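Local structure of KauB (Pseudomonas aeruginosa PAO1, 6B4R) at residues L128-E133 with D462-F467; A163-N168 with L172-K177; S355-G360 with T386-V391; L308-E311 with K317-P320. The protein probably oxidises guanidino-, amino- and related aldehydes to the corresponding acids with NAD(P)+ as coenzyme, as an aldehyde dehydrogenase of broad substrate range. One frame throughout, in Å; residues are numbered along the deposited sequence.

Interaction 1: L128-E133 with D462-F467. With TOE (2-[2-(2-methoxy-ethoxy)-ethoxy]-ethoxyl), chain H.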
loop_
_atom_site.group_PDB
_atom_site.type_symbol
_atom_site.label_atom_id
_atom_site.label_comp_id
_atom_site.label_asym_id
_atom_site.label_seq_id
_atom_site.Cartn_x
_atom_site.Cartn_y
_atom_site.Cartn_z
ATOM N N LEU A 128 -10.113 11.180 -17.178
ATOM C CA LEU A 128 -9.017 12.139 -17.105
ATOM C C LEU A 128 -8.989 12.794 -15.730
ATOM O O LEU A 128 -7.928 12.934 -15.118
ATOM C CB LEU A 128 -9.163 13.215 -18.184
ATOM C CG LEU A 128 -9.014 12.802 -19.649
ATOM C CD1 LEU A 128 -9.088 14.028 -20.546
ATOM C CD2 LEU A 128 -7.711 12.056 -19.869
ATOM N N ARG A 129 -10.164 13.188 -15.249
ATOM C CA ARG A 129 -10.288 13.841 -13.954
ATOM C C ARG A 129 -9.818 12.936 -12.818
ATOM O O ARG A 129 -9.066 13.369 -11.946
ATOM C CB ARG A 129 -11.732 14.297 -13.712
ATOM C CG ARG A 129 -11.936 15.022 -12.391
ATOM C CD ARG A 129 -13.379 15.479 -12.205
ATOM N NE ARG A 129 -13.696 16.636 -13.038
ATOM C CZ ARG A 129 -14.418 16.582 -14.151
ATOM N NH1 ARG A 129 -14.913 15.424 -14.571
ATOM N NH2 ARG A 129 -14.649 17.689 -14.842
ATOM N N TRP A 130 -10.255 11.679 -12.842
ATOM C CA TRP A 130 -9.893 10.701 -11.817
ATOM C C TRP A 130 -8.380 10.481 -11.773
ATOM O O TRP A 130 -7.768 10.514 -10.702
ATOM C CB TRP A 130 -10.609 9.375 -12.087
ATOM C CG TRP A 130 -10.617 8.411 -10.934
ATOM C CD1 TRP A 130 -11.592 8.279 -9.986
ATOM C CD2 TRP A 130 -9.618 7.432 -10.618
ATOM N NE1 TRP A 130 -11.259 7.286 -9.097
ATOM C CE2 TRP A 130 -10.052 6.750 -9.462
ATOM C CE3 TRP A 130 -8.395 7.070 -11.194
ATOM C CZ2 TRP A 130 -9.307 5.725 -8.873
ATOM C CZ3 TRP A 130 -7.659 6.052 -10.610
ATOM C CH2 TRP A 130 -8.117 5.393 -9.460
ATOM N N SER A 131 -7.784 10.260 -12.942
ATOM C CA SER A 131 -6.344 10.045 -13.045
ATOM C C SER A 131 -5.565 11.270 -12.575
ATOM O O SER A 131 -4.467 11.146 -12.032
ATOM C CB SER A 131 -5.948 9.697 -14.481
ATOM O OG SER A 131 -6.632 8.544 -14.935
ATOM N N ALA A 132 -6.140 12.448 -12.790
ATOM C CA ALA A 132 -5.535 13.697 -12.340
ATOM C C ALA A 132 -5.570 13.797 -10.819
ATOM O O ALA A 132 -4.571 14.137 -10.186
ATOM C CB ALA A 132 -6.253 14.887 -12.965
ATOM N N GLU A 133 -6.728 13.493 -10.241
ATOM C CA GLU A 133 -6.916 13.555 -8.794
ATOM C C GLU A 133 -5.999 12.595 -8.048
ATOM O O GLU A 133 -5.659 12.828 -6.890
ATOM C CB GLU A 133 -8.369 13.234 -8.437
ATOM C CG GLU A 133 -9.387 14.234 -8.958
ATOM C CD GLU A 133 -10.810 13.730 -8.822
ATOM O OE1 GLU A 133 -10.992 12.536 -8.499
ATOM O OE2 GLU A 133 -11.748 14.526 -9.039
ATOM N N ASP A 462 -16.082 1.039 -11.951
ATOM C CA ASP A 462 -15.803 2.404 -12.387
ATOM C C ASP A 462 -14.302 2.608 -12.596
ATOM O O ASP A 462 -13.594 1.679 -12.988
ATOM C CB ASP A 462 -16.362 3.421 -11.384
ATOM C CG ASP A 462 -16.027 3.074 -9.942
ATOM O OD1 ASP A 462 -14.942 2.509 -9.689
ATOM O OD2 ASP A 462 -16.855 3.369 -9.054
ATOM N N MET A 463 -13.819 3.816 -12.326
ATOM C CA MET A 463 -12.397 4.114 -12.488
ATOM C C MET A 463 -11.528 3.459 -11.417
ATOM O O MET A 463 -10.306 3.462 -11.527
ATOM C CB MET A 463 -12.149 5.625 -12.508
ATOM C CG MET A 463 -12.313 6.272 -13.876
ATOM S SD MET A 463 -11.161 5.646 -15.120
ATOM C CE MET A 463 -9.586 5.881 -14.305
ATOM N N THR A 464 -12.153 2.905 -10.384
ATOM C CA THR A 464 -11.403 2.222 -9.331
ATOM C C THR A 464 -11.112 0.759 -9.678
ATOM O O THR A 464 -10.367 0.083 -8.969
ATOM C CB THR A 464 -12.139 2.273 -7.976
ATOM O OG1 THR A 464 -13.326 1.474 -8.044
ATOM C CG2 THR A 464 -12.508 3.707 -7.616
ATOM N N ALA A 465 -11.701 0.277 -10.769
ATOM C CA ALA A 465 -11.545 -1.119 -11.169
ATOM C C ALA A 465 -10.549 -1.285 -12.312
ATOM O O ALA A 465 -10.762 -0.764 -13.406
ATOM C CB ALA A 465 -12.893 -1.713 -11.560
ATOM N N PRO A 466 -9.454 -2.018 -12.059
ATOM C CA PRO A 466 -8.488 -2.332 -13.118
ATOM C C PRO A 466 -9.152 -3.122 -14.244
ATOM O O PRO A 466 -10.021 -3.957 -13.986
ATOM C CB PRO A 466 -7.436 -3.187 -12.397
ATOM C CG PRO A 466 -8.119 -3.696 -11.169
ATOM C CD PRO A 466 -9.072 -2.610 -10.766
ATOM N N PHE A 467 -8.750 -2.847 -15.479
ATOM C CA PHE A 467 -9.389 -3.439 -16.646
ATOM C C PHE A 467 -8.339 -3.972 -17.613
ATOM O O PHE A 467 -7.475 -3.228 -18.073
ATOM C CB PHE A 467 -10.273 -2.400 -17.340
ATOM C CG PHE A 467 -11.088 -2.949 -18.474
ATOM C CD1 PHE A 467 -12.379 -3.401 -18.262
ATOM C CD2 PHE A 467 -10.567 -3.003 -19.756
ATOM C CE1 PHE A 467 -13.130 -3.899 -19.306
ATOM C CE2 PHE A 467 -11.312 -3.502 -20.799
ATOM C CZ PHE A 467 -12.594 -3.947 -20.574
HETATM O "O2'" TOE H . -13.492 -1.992 -25.806
HETATM C "CA'" TOE H . -12.957 -2.025 -24.478
HETATM C "CB'" TOE H . -13.978 -2.652 -23.538
HETATM O "OC'" TOE H . -14.674 -1.635 -22.820
HETATM C "CD'" TOE H . -15.570 -2.200 -21.865
HETATM C "CE'" TOE H . -15.760 -1.238 -20.698
HETATM O "OF'" TOE H . -16.587 -0.145 -21.091
HETATM C "CG'" TOE H . -16.781 0.772 -20.016
HETATM C "CH'" TOE H . -17.908 1.736 -20.363
HETATM O "OI'" TOE H . -19.105 0.992 -20.586
HETATM C "CK'" TOE H . -20.256 1.832 -20.637
#

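Interaction 2: A163-N168 with L172-K177. With TOE (2-[2-(2-methoxy-ethoxy)-ethoxy]-ethoxyl), chain H.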
loop_
_atom_site.group_PDB
_atom_site.type_symbol
_atom_site.label_atom_id
_atom_site.label_comp_id
_atom_site.label_asym_id
_atom_site.label_seq_id
_atom_site.Cartn_x
_atom_site.Cartn_y
_atom_site.Cartn_z
ATOM N N ALA A 163 0.497 5.547 -28.303
ATOM C CA ALA A 163 -0.792 4.941 -27.993
ATOM C C ALA A 163 -1.623 4.703 -29.250
ATOM O O ALA A 163 -1.954 5.642 -29.975
ATOM C CB ALA A 163 -1.555 5.800 -27.002
ATOM N N ILE A 164 -1.950 3.440 -29.503
ATOM C CA ILE A 164 -2.785 3.063 -30.637
ATOM C C ILE A 164 -4.167 2.643 -30.141
ATOM O O ILE A 164 -4.325 1.580 -29.543
ATOM C CB ILE A 164 -2.147 1.908 -31.434
ATOM C CG1 ILE A 164 -0.736 2.289 -31.883
ATOM C CG2 ILE A 164 -3.008 1.534 -32.632
ATOM C CD1 ILE A 164 -0.068 1.241 -32.751
ATOM N N VAL A 165 -5.163 3.489 -30.389
ATOM C CA VAL A 165 -6.502 3.281 -29.844
ATOM C C VAL A 165 -7.494 2.786 -30.894
ATOM O O VAL A 165 -7.390 3.141 -32.067
ATOM C CB VAL A 165 -7.037 4.571 -29.180
ATOM C CG1 VAL A 165 -6.185 4.932 -27.972
ATOM C CG2 VAL A 165 -7.066 5.713 -30.175
ATOM N N PRO A 166 -8.469 1.963 -30.470
ATOM C CA PRO A 166 -9.446 1.372 -31.389
ATOM C C PRO A 166 -10.543 2.348 -31.797
ATOM O O PRO A 166 -10.532 3.509 -31.386
ATOM C CB PRO A 166 -10.049 0.243 -30.557
ATOM C CG PRO A 166 -9.991 0.758 -29.171
ATOM C CD PRO A 166 -8.691 1.512 -29.084
ATOM N N TRP A 167 -11.491 1.857 -32.590
ATOM C CA TRP A 167 -12.541 2.695 -33.153
ATOM C C TRP A 167 -13.889 2.537 -32.460
ATOM O O TRP A 167 -14.816 3.306 -32.720
ATOM C CB TRP A 167 -12.696 2.415 -34.650
ATOM C CG TRP A 167 -12.809 0.957 -34.995
ATOM C CD1 TRP A 167 -11.826 0.158 -35.503
ATOM C CD2 TRP A 167 -13.973 0.126 -34.862
ATOM N NE1 TRP A 167 -12.303 -1.116 -35.696
ATOM C CE2 TRP A 167 -13.617 -1.163 -35.311
ATOM C CE3 TRP A 167 -15.277 0.345 -34.411
ATOM C CZ2 TRP A 167 -14.517 -2.226 -35.317
ATOM C CZ3 TRP A 167 -16.169 -0.711 -34.415
ATOM C CH2 TRP A 167 -15.786 -1.979 -34.868
ATOM N N ASN A 168 -14.006 1.542 -31.587
ATOM C CA ASN A 168 -15.280 1.270 -30.932
ATOM C C ASN A 168 -15.583 2.240 -29.789
ATOM O O ASN A 168 -16.742 2.573 -29.540
ATOM C CB ASN A 168 -15.351 -0.181 -30.455
ATOM C CG ASN A 168 -14.331 -0.493 -29.387
ATOM O OD1 ASN A 168 -13.263 0.112 -29.338
ATOM N ND2 ASN A 168 -14.657 -1.444 -28.520
ATOM N N LEU A 172 -13.104 7.542 -25.350
ATOM C CA LEU A 172 -12.967 6.909 -24.040
ATOM C C LEU A 172 -11.668 6.116 -23.897
ATOM O O LEU A 172 -10.968 6.242 -22.889
ATOM C CB LEU A 172 -14.168 6.003 -23.748
ATOM C CG LEU A 172 -14.155 5.339 -22.369
ATOM C CD1 LEU A 172 -14.122 6.394 -21.272
ATOM C CD2 LEU A 172 -15.346 4.410 -22.188
ATOM N N MET A 173 -11.354 5.297 -24.898
ATOM C CA MET A 173 -10.118 4.519 -24.887
ATOM C C MET A 173 -8.906 5.439 -24.917
ATOM O O MET A 173 -7.874 5.141 -24.317
ATOM C CB MET A 173 -10.061 3.552 -26.075
ATOM C CG MET A 173 -11.089 2.428 -26.043
ATOM S SD MET A 173 -10.989 1.394 -24.569
ATOM C CE MET A 173 -12.392 2.001 -23.633
ATOM N N SER A 174 -9.036 6.558 -25.621
ATOM C CA SER A 174 -7.963 7.538 -25.685
ATOM C C SER A 174 -7.656 8.082 -24.295
ATOM O O SER A 174 -6.494 8.202 -23.909
ATOM C CB SER A 174 -8.336 8.684 -26.625
ATOM O OG SER A 174 -8.543 8.211 -27.945
ATOM N N CYS A 175 -8.704 8.393 -23.539
ATOM C CA CYS A 175 -8.538 8.976 -22.213
ATOM C C CYS A 175 -8.124 7.950 -21.156
ATOM O O CYS A 175 -7.510 8.308 -20.151
ATOM C CB CYS A 175 -9.806 9.722 -21.788
ATOM S SG CYS A 175 -10.157 11.201 -22.784
ATOM N N TRP A 176 -8.462 6.680 -21.378
ATOM C CA TRP A 176 -7.979 5.607 -20.511
ATOM C C TRP A 176 -6.459 5.530 -20.576
ATOM O O TRP A 176 -5.805 5.159 -19.604
ATOM C CB TRP A 176 -8.571 4.252 -20.910
ATOM C CG TRP A 176 -9.953 3.996 -20.384
ATOM C CD1 TRP A 176 -10.802 4.908 -19.824
ATOM C CD2 TRP A 176 -10.645 2.741 -20.364
ATOM N NE1 TRP A 176 -11.979 4.299 -19.460
ATOM C CE2 TRP A 176 -11.909 2.969 -19.780
ATOM C CE3 TRP A 176 -10.319 1.445 -20.781
ATOM C CZ2 TRP A 176 -12.847 1.951 -19.607
ATOM C CZ3 TRP A 176 -11.252 0.434 -20.607
ATOM C CH2 TRP A 176 -12.501 0.694 -20.024
ATOM N N LYS A 177 -5.904 5.875 -21.734
ATOM C CA LYS A 177 -4.459 5.880 -21.921
ATOM C C LYS A 177 -3.855 7.235 -21.536
ATOM O O LYS A 177 -2.912 7.304 -20.743
ATOM C CB LYS A 177 -4.109 5.539 -23.373
ATOM C CG LYS A 177 -4.672 4.210 -23.872
ATOM C CD LYS A 177 -4.153 3.044 -23.047
ATOM C CE LYS A 177 -4.361 1.718 -23.759
ATOM N NZ LYS A 177 -5.790 1.428 -24.032
HETATM O "O2'" TOE H . -13.492 -1.992 -25.806
HETATM C "CA'" TOE H . -12.957 -2.025 -24.478
HETATM C "CB'" TOE H . -13.978 -2.652 -23.538
HETATM O "OC'" TOE H . -14.674 -1.635 -22.820
HETATM C "CD'" TOE H . -15.570 -2.200 -21.865
HETATM C "CE'" TOE H . -15.760 -1.238 -20.698
HETATM O "OF'" TOE H . -16.587 -0.145 -21.091
HETATM C "CG'" TOE H . -16.781 0.772 -20.016
HETATM C "CH'" TOE H . -17.908 1.736 -20.363
HETATM O "OI'" TOE H . -19.105 0.992 -20.586
HETATM C "CK'" TOE H . -20.256 1.832 -20.637
#

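Interaction 3: S355-G360 with T386-V391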
loop_
_atom_site.group_PDB
_atom_site.type_symbol
_atom_site.label_atom_id
_atom_site.label_comp_id
_atom_site.label_asym_id
_atom_site.label_seq_id
_atom_site.Cartn_x
_atom_site.Cartn_y
_atom_site.Cartn_z
ATOM N N SER A 355 -21.053 -12.373 -42.435
ATOM C CA SER A 355 -20.355 -13.620 -42.729
ATOM C C SER A 355 -20.400 -14.580 -41.541
ATOM O O SER A 355 -20.537 -15.791 -41.717
ATOM C CB SER A 355 -18.907 -13.345 -43.133
ATOM O OG SER A 355 -18.210 -14.555 -43.367
ATOM N N TYR A 356 -20.284 -14.037 -40.333
ATOM C CA TYR A 356 -20.370 -14.851 -39.126
ATOM C C TYR A 356 -21.779 -15.390 -38.911
ATOM O O TYR A 356 -21.951 -16.518 -38.451
ATOM C CB TYR A 356 -19.911 -14.064 -37.897
ATOM C CG TYR A 356 -18.424 -14.147 -37.635
ATOM C CD1 TYR A 356 -17.845 -15.325 -37.175
ATOM C CD2 TYR A 356 -17.599 -13.048 -37.840
ATOM C CE1 TYR A 356 -16.487 -15.408 -36.932
ATOM C CE2 TYR A 356 -16.241 -13.120 -37.598
ATOM C CZ TYR A 356 -15.690 -14.303 -37.144
ATOM O OH TYR A 356 -14.339 -14.377 -36.903
ATOM N N ILE A 357 -22.783 -14.583 -39.243
ATOM C CA ILE A 357 -24.177 -15.008 -39.129
ATOM C C ILE A 357 -24.457 -16.202 -40.039
ATOM O O ILE A 357 -25.107 -17.169 -39.635
ATOM C CB ILE A 357 -25.153 -13.862 -39.464
ATOM C CG1 ILE A 357 -25.080 -12.770 -38.395
ATOM C CG2 ILE A 357 -26.577 -14.386 -39.582
ATOM C CD1 ILE A 357 -25.992 -11.591 -38.661
ATOM N N GLU A 358 -23.949 -16.133 -41.264
ATOM C CA GLU A 358 -24.078 -17.236 -42.206
ATOM C C GLU A 358 -23.366 -18.473 -41.668
ATOM O O GLU A 358 -23.857 -19.594 -41.805
ATOM C CB GLU A 358 -23.500 -16.843 -43.563
ATOM C CG GLU A 358 -23.640 -17.914 -44.629
ATOM C CD GLU A 358 -23.018 -17.502 -45.950
ATOM O OE1 GLU A 358 -22.454 -16.389 -46.021
ATOM O OE2 GLU A 358 -23.093 -18.293 -46.914
ATOM N N ALA A 359 -22.212 -18.253 -41.045
ATOM C CA ALA A 359 -21.445 -19.332 -40.434
ATOM C C ALA A 359 -22.212 -19.968 -39.280
ATOM O O ALA A 359 -22.040 -21.150 -38.986
ATOM C CB ALA A 359 -20.095 -18.816 -39.954
ATOM N N GLY A 360 -23.055 -19.175 -38.626
ATOM C CA GLY A 360 -23.888 -19.674 -37.549
ATOM C C GLY A 360 -24.890 -20.693 -38.050
ATOM O O GLY A 360 -25.134 -21.712 -37.404
ATOM N N THR A 386 -28.650 -10.089 -33.068
ATOM C CA THR A 386 -28.902 -11.469 -33.471
ATOM C C THR A 386 -28.628 -12.483 -32.358
ATOM O O THR A 386 -27.602 -12.411 -31.684
ATOM C CB THR A 386 -28.048 -11.831 -34.705
ATOM O OG1 THR A 386 -28.341 -10.923 -35.773
ATOM C CG2 THR A 386 -28.323 -13.255 -35.160
ATOM N N ILE A 387 -29.548 -13.428 -32.174
ATOM C CA ILE A 387 -29.353 -14.505 -31.209
ATOM C C ILE A 387 -29.395 -15.876 -31.879
ATOM O O ILE A 387 -30.354 -16.206 -32.577
ATOM C CB ILE A 387 -30.424 -14.485 -30.101
ATOM C CG1 ILE A 387 -30.453 -13.130 -29.396
ATOM C CG2 ILE A 387 -30.172 -15.602 -29.096
ATOM C CD1 ILE A 387 -31.501 -13.041 -28.312
ATOM N N PHE A 388 -28.351 -16.671 -31.658
ATOM C CA PHE A 388 -28.332 -18.060 -32.104
ATOM C C PHE A 388 -28.508 -18.999 -30.920
ATOM O O PHE A 388 -27.778 -18.911 -29.934
ATOM C CB PHE A 388 -27.022 -18.389 -32.821
ATOM C CG PHE A 388 -27.034 -18.068 -34.287
ATOM C CD1 PHE A 388 -27.654 -18.920 -35.189
ATOM C CD2 PHE A 388 -26.415 -16.926 -34.768
ATOM C CE1 PHE A 388 -27.664 -18.634 -36.541
ATOM C CE2 PHE A 388 -26.422 -16.634 -36.122
ATOM C CZ PHE A 388 -27.047 -17.490 -37.010
ATOM N N ASP A 389 -29.478 -19.901 -31.024
ATOM C CA ASP A 389 -29.722 -20.887 -29.978
ATOM C C ASP A 389 -29.093 -22.231 -30.350
ATOM O O ASP A 389 -28.778 -22.476 -31.514
ATOM C CB ASP A 389 -31.227 -21.047 -29.744
ATOM C CG ASP A 389 -31.542 -21.920 -28.545
ATOM O OD1 ASP A 389 -30.649 -22.092 -27.687
ATOM O OD2 ASP A 389 -32.678 -22.433 -28.458
ATOM N N GLY A 390 -28.907 -23.095 -29.356
ATOM C CA GLY A 390 -28.376 -24.427 -29.587
ATOM C C GLY A 390 -26.935 -24.401 -30.057
ATOM O O GLY A 390 -26.537 -25.166 -30.936
ATOM N N VAL A 391 -26.151 -23.505 -29.470
ATOM C CA VAL A 391 -24.753 -23.354 -29.838
ATOM C C VAL A 391 -23.875 -24.174 -28.901
ATOM O O VAL A 391 -24.136 -24.247 -27.701
ATOM C CB VAL A 391 -24.325 -21.868 -29.775
ATOM C CG1 VAL A 391 -22.906 -21.690 -30.289
ATOM C CG2 VAL A 391 -25.289 -21.004 -30.571
#

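Interaction 4: L308-E311 with K317-P320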
loop_
_atom_site.group_PDB
_atom_site.type_symbol
_atom_site.label_atom_id
_atom_site.label_comp_id
_atom_site.label_asym_id
_atom_site.label_seq_id
_atom_site.Cartn_x
_atom_site.Cartn_y
_atom_site.Cartn_z
ATOM N N LEU A 308 -23.591 -16.661 -24.028
ATOM C CA LEU A 308 -24.557 -16.750 -22.941
ATOM C C LEU A 308 -24.643 -18.177 -22.415
ATOM O O LEU A 308 -25.252 -19.044 -23.041
ATOM C CB LEU A 308 -25.935 -16.266 -23.397
ATOM C CG LEU A 308 -27.037 -16.261 -22.336
ATOM C CD1 LEU A 308 -26.605 -15.472 -21.110
ATOM C CD2 LEU A 308 -28.322 -15.692 -22.907
ATOM N N LEU A 309 -24.020 -18.416 -21.266
ATOM C CA LEU A 309 -24.042 -19.733 -20.636
ATOM C C LEU A 309 -25.230 -19.844 -19.690
ATOM O O LEU A 309 -25.291 -19.149 -18.675
ATOM C CB LEU A 309 -22.735 -19.999 -19.882
ATOM C CG LEU A 309 -21.565 -20.619 -20.654
ATOM C CD1 LEU A 309 -21.169 -19.787 -21.866
ATOM C CD2 LEU A 309 -20.371 -20.815 -19.736
ATOM N N VAL A 310 -26.176 -20.716 -20.028
ATOM C CA VAL A 310 -27.392 -20.871 -19.234
ATOM C C VAL A 310 -27.527 -22.280 -18.662
ATOM O O VAL A 310 -27.337 -23.270 -19.373
ATOM C CB VAL A 310 -28.653 -20.556 -20.066
ATOM C CG1 VAL A 310 -29.893 -20.541 -19.179
ATOM C CG2 VAL A 310 -28.496 -19.229 -20.785
ATOM N N GLU A 311 -27.853 -22.366 -17.376
ATOM C CA GLU A 311 -28.087 -23.657 -16.741
ATOM C C GLU A 311 -29.305 -24.314 -17.380
ATOM O O GLU A 311 -30.334 -23.670 -17.575
ATOM C CB GLU A 311 -28.282 -23.501 -15.233
ATOM C CG GLU A 311 -28.299 -24.820 -14.479
ATOM C CD GLU A 311 -28.182 -24.641 -12.979
ATOM O OE1 GLU A 311 -28.203 -23.483 -12.510
ATOM O OE2 GLU A 311 -28.064 -25.662 -12.268
ATOM N N LYS A 317 -37.180 -21.210 -19.857
ATOM C CA LYS A 317 -37.903 -20.075 -19.294
ATOM C C LYS A 317 -37.077 -18.792 -19.328
ATOM O O LYS A 317 -37.624 -17.692 -19.241
ATOM C CB LYS A 317 -38.357 -20.386 -17.866
ATOM C CG LYS A 317 -37.237 -20.819 -16.939
ATOM C CD LYS A 317 -37.750 -21.726 -15.830
ATOM C CE LYS A 317 -38.291 -23.032 -16.396
ATOM N NZ LYS A 317 -37.287 -23.722 -17.259
ATOM N N PHE A 318 -35.762 -18.935 -19.469
ATOM C CA PHE A 318 -34.864 -17.785 -19.487
ATOM C C PHE A 318 -34.691 -17.227 -20.896
ATOM O O PHE A 318 -34.650 -16.011 -21.087
ATOM C CB PHE A 318 -33.505 -18.155 -18.890
ATOM C CG PHE A 318 -32.534 -17.010 -18.828
ATOM C CD1 PHE A 318 -32.714 -15.982 -17.917
ATOM C CD2 PHE A 318 -31.440 -16.966 -19.673
ATOM C CE1 PHE A 318 -31.822 -14.929 -17.854
ATOM C CE2 PHE A 318 -30.542 -15.915 -19.616
ATOM C CZ PHE A 318 -30.734 -14.895 -18.705
ATOM N N LEU A 319 -34.593 -18.121 -21.876
ATOM C CA LEU A 319 -34.432 -17.717 -23.274
ATOM C C LEU A 319 -35.553 -16.814 -23.820
ATOM O O LEU A 319 -35.263 -15.824 -24.491
ATOM C CB LEU A 319 -34.220 -18.933 -24.185
ATOM C CG LEU A 319 -33.979 -18.615 -25.664
ATOM C CD1 LEU A 319 -32.762 -17.719 -25.823
ATOM C CD2 LEU A 319 -33.818 -19.888 -26.478
ATOM N N PRO A 320 -36.832 -17.149 -23.547
ATOM C CA PRO A 320 -37.888 -16.253 -24.036
ATOM C C PRO A 320 -37.802 -14.853 -23.431
ATOM O O PRO A 320 -38.204 -13.881 -24.071
ATOM C CB PRO A 320 -39.173 -16.944 -23.570
ATOM C CG PRO A 320 -38.809 -18.374 -23.445
ATOM C CD PRO A 320 -37.396 -18.375 -22.951
#

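Interaction 1: L128-E133 with D462-F467
Met-463 sets its CB over one face of the Trp-130 indole. This carbon sits 3.5 Å from the centroid of the five-membered ring and 10° off the normal, a CH-pi contact made almost squarely over that ring. From there the methionine bends at both chi2 and chi3 and curls back over the indole, bringing its methyl down at the rim, where CE is 3.5 Å from Trp-130 CE3. The sulfur is left oblique to the ring: SD stands 5.5 Å from the centroid of the five-membered ring, a looser Met-aromatic contact. Trp-130 can offer this face because its CG is anti to the backbone N (chi1 -165°), which swings the indole off helix 113-133 toward the loop. Thr-464 comes obliquely to the NE1-CZ2 side of the indole, its side chain about at right angles, with CG2 4.0 Å from Trp-130 CZ2. Ser-131 adds a light touch of OG on the methionine methyl; that hydroxyl is hydrogen-bonded to Ser-127 O within its own helix.

The loop keeps its shape through a type I turn from Asp-462 to Ala-465. Asp-462 OD1 receives Thr-464 N at 2.9 Å, an Asx turn, and also bonds Thr-464 OG1, so one carboxylate oxygen steadies both the backbone and the side chain of the threonine. A basic side chain of a neighbouring subunit packs on Trp-130 as a cation-pi partner. A few residues further along, Phe-467 CZ comes within 3.5 Å of TOE CB', and the loop thus runs from a subunit interface into the aldehyde dehydrogenase pocket that holds this ligand.

Interaction 2: A163-N168 with L172-K177
The Pro-166 ring and one face of the Trp-176 indole share Met-173: the methionine crosses the proline at about a right angle, CG to CG 3.7 Å, and lays its CE 3.5 Å above the indole, toward the rim. The bound TOE reaches the same indole obliquely, its CE' 3.8 Å from Trp-176 CH2, while Phe-467 meets that ring edge-to-face. All this sits at the strand-to-helix end of the Rossmann-type beta-alpha-beta unit of strand 149-164, helix 170-183 and strand 187-191.

One residue before the proline, Val-165 leans on the helix by both branches. CG2 is 3.7 Å from Ser-174 OG, and CG1 rests near the Met-173 carbonyl. The serine hydroxyl is already hydrogen-bonded to Pro-170 O, so toward the valine it is simply a packing surface. Earlier still on the strand, Ala-163 CB faces Lys-177 CB. The lysine amine goes elsewhere, to a salt bridge with Asp-478 and a hydrogen bond with Thr-243.

Asn-168 belongs to the Pro-Trp-Asn-Phe-Pro sequence in the loop that follows the strand. In related aldehyde dehydrogenases this asparagine helps form the oxyanion hole beside the catalytic cysteine, and a similar role is likely in KauB, where Cys-302 is oxidised to 3-sulfinoalanine in this structure. Asn-168 ND2 is also hydrogen-bonded to Glu-300 O, and it donates to TOE O2' at 3.0 Å, with an N-H...O angle of 154°.

Interaction 3: S355-G360 with T386-V391
A chi1 of -87° sets CG of Phe-388 beside its own backbone N and sends the ring out from the strand onto helix 347-362, where it lies against Gly-360. The chi1 of Ile-357, -68°, puts its CG1 branch beside the backbone N as well; CG2, on the other branch, is then the methyl that turns to the phenylalanine.

The ring receives Gly-360 over one face: CA is 4.1 Å from the centroid and 21° off the normal, a CH-pi contact. Because glycine has no side chain, the phenyl group can settle directly on the helix backbone, and Phe-388 CE1 comes to 3.8 Å from Gly-360 C. Ile-357 crosses the phenylalanine at about a right angle, with CG2 4.1 Å from Phe-388 CZ at the far end of the ring. The longer branch of the isoleucine reaches back along the strand instead, and its CD1 packs 3.8 Å from Thr-386 OG1, a hydroxyl hydrogen-bonded to Glu-384 O.

The axes of 355-360 and 386-389 run 22° apart and approach to 10.2 Å. This is helix-on-sheet packing: Thr-386 and Phe-388 face helix 347-362, whereas Ile-387 points to the other side and meets helix 315-326. Strand 382-389 itself lies between strand 366-369, an antiparallel partner, and strand 406-412, which runs parallel to it; helix 396-399 adds Ile-397 against Phe-388.

Interaction 4: L308-E311 with K317-P320
The backbone of Val-310 is hydrogen-bonded to Ile-410 of strand 406-412, and this pairing fixes the strand from which Val-310 and Leu-308 both reach across to Phe-318. Leu-309, between them, is hydrogen-bonded by its backbone to Asn-274 and Val-276 of strand 273-276, so strand 307-311 is held in the middle of its sheet by a neighbour on each flank.

The phenylalanine takes the centre of the contact. Its CG is anti to the backbone N (chi1 -178°), which carries the ring off helix 315-326 and down to the sheet. Val-310 straddles one corner of it with both methyls: CG1 and CG2 are each 3.9 Å from Phe-318 CD2, and the CG2 methyl approaches the ring obliquely. Leu-308 comes to the next carbon along the rim, CD2 lying 4.0 Å from Phe-318 CE2, near the plane of the ring and at its edge. Both aliphatic side chains work on the same CD2-CE2 side.

Here the chain passes from a parallel strand into the helix that packs on that sheet, a beta-alpha connection in the catalytic domain, the domain that in aldehyde dehydrogenases carries the nucleophilic cysteine. Helix 283-295 closes on the ring, with Leu-283, Ala-286 and Ala-287 touching Phe-318, and Val-276 of the adjoining strand joins them. The outer side of the helix is different in character: Lys-317 is exposed, and its NZ is hydrogen-bonded to Ser-313 O in the connection between strand and helix. At Pro-320 the helix is kinked, because the proline N makes no bond to the preceding turn.

Interactions 1 and 2 form one cluster and interactions 3 and 4 another. In the first, the centres are 14 Å apart, both contacts touch TOE, and Leu-128 packs on Cys-175 between helices 113-133 and 170-183. In the second, centres 16 Å apart, helices 315-326 and 347-362 pack on one sheet, and Asp-389 touches Leu-319. Interactions 1 and 3 lie about 37 Å apart by their centres, though the nearest atoms of 2 and 3 are only about 11 Å apart. Along the chain the order is 2, 4, 3, all within the span bridged by 128-133 and 462-467. That contact brings late sequence back to the ligand pocket; the second cluster packs two successive helices on the other mixed sheet.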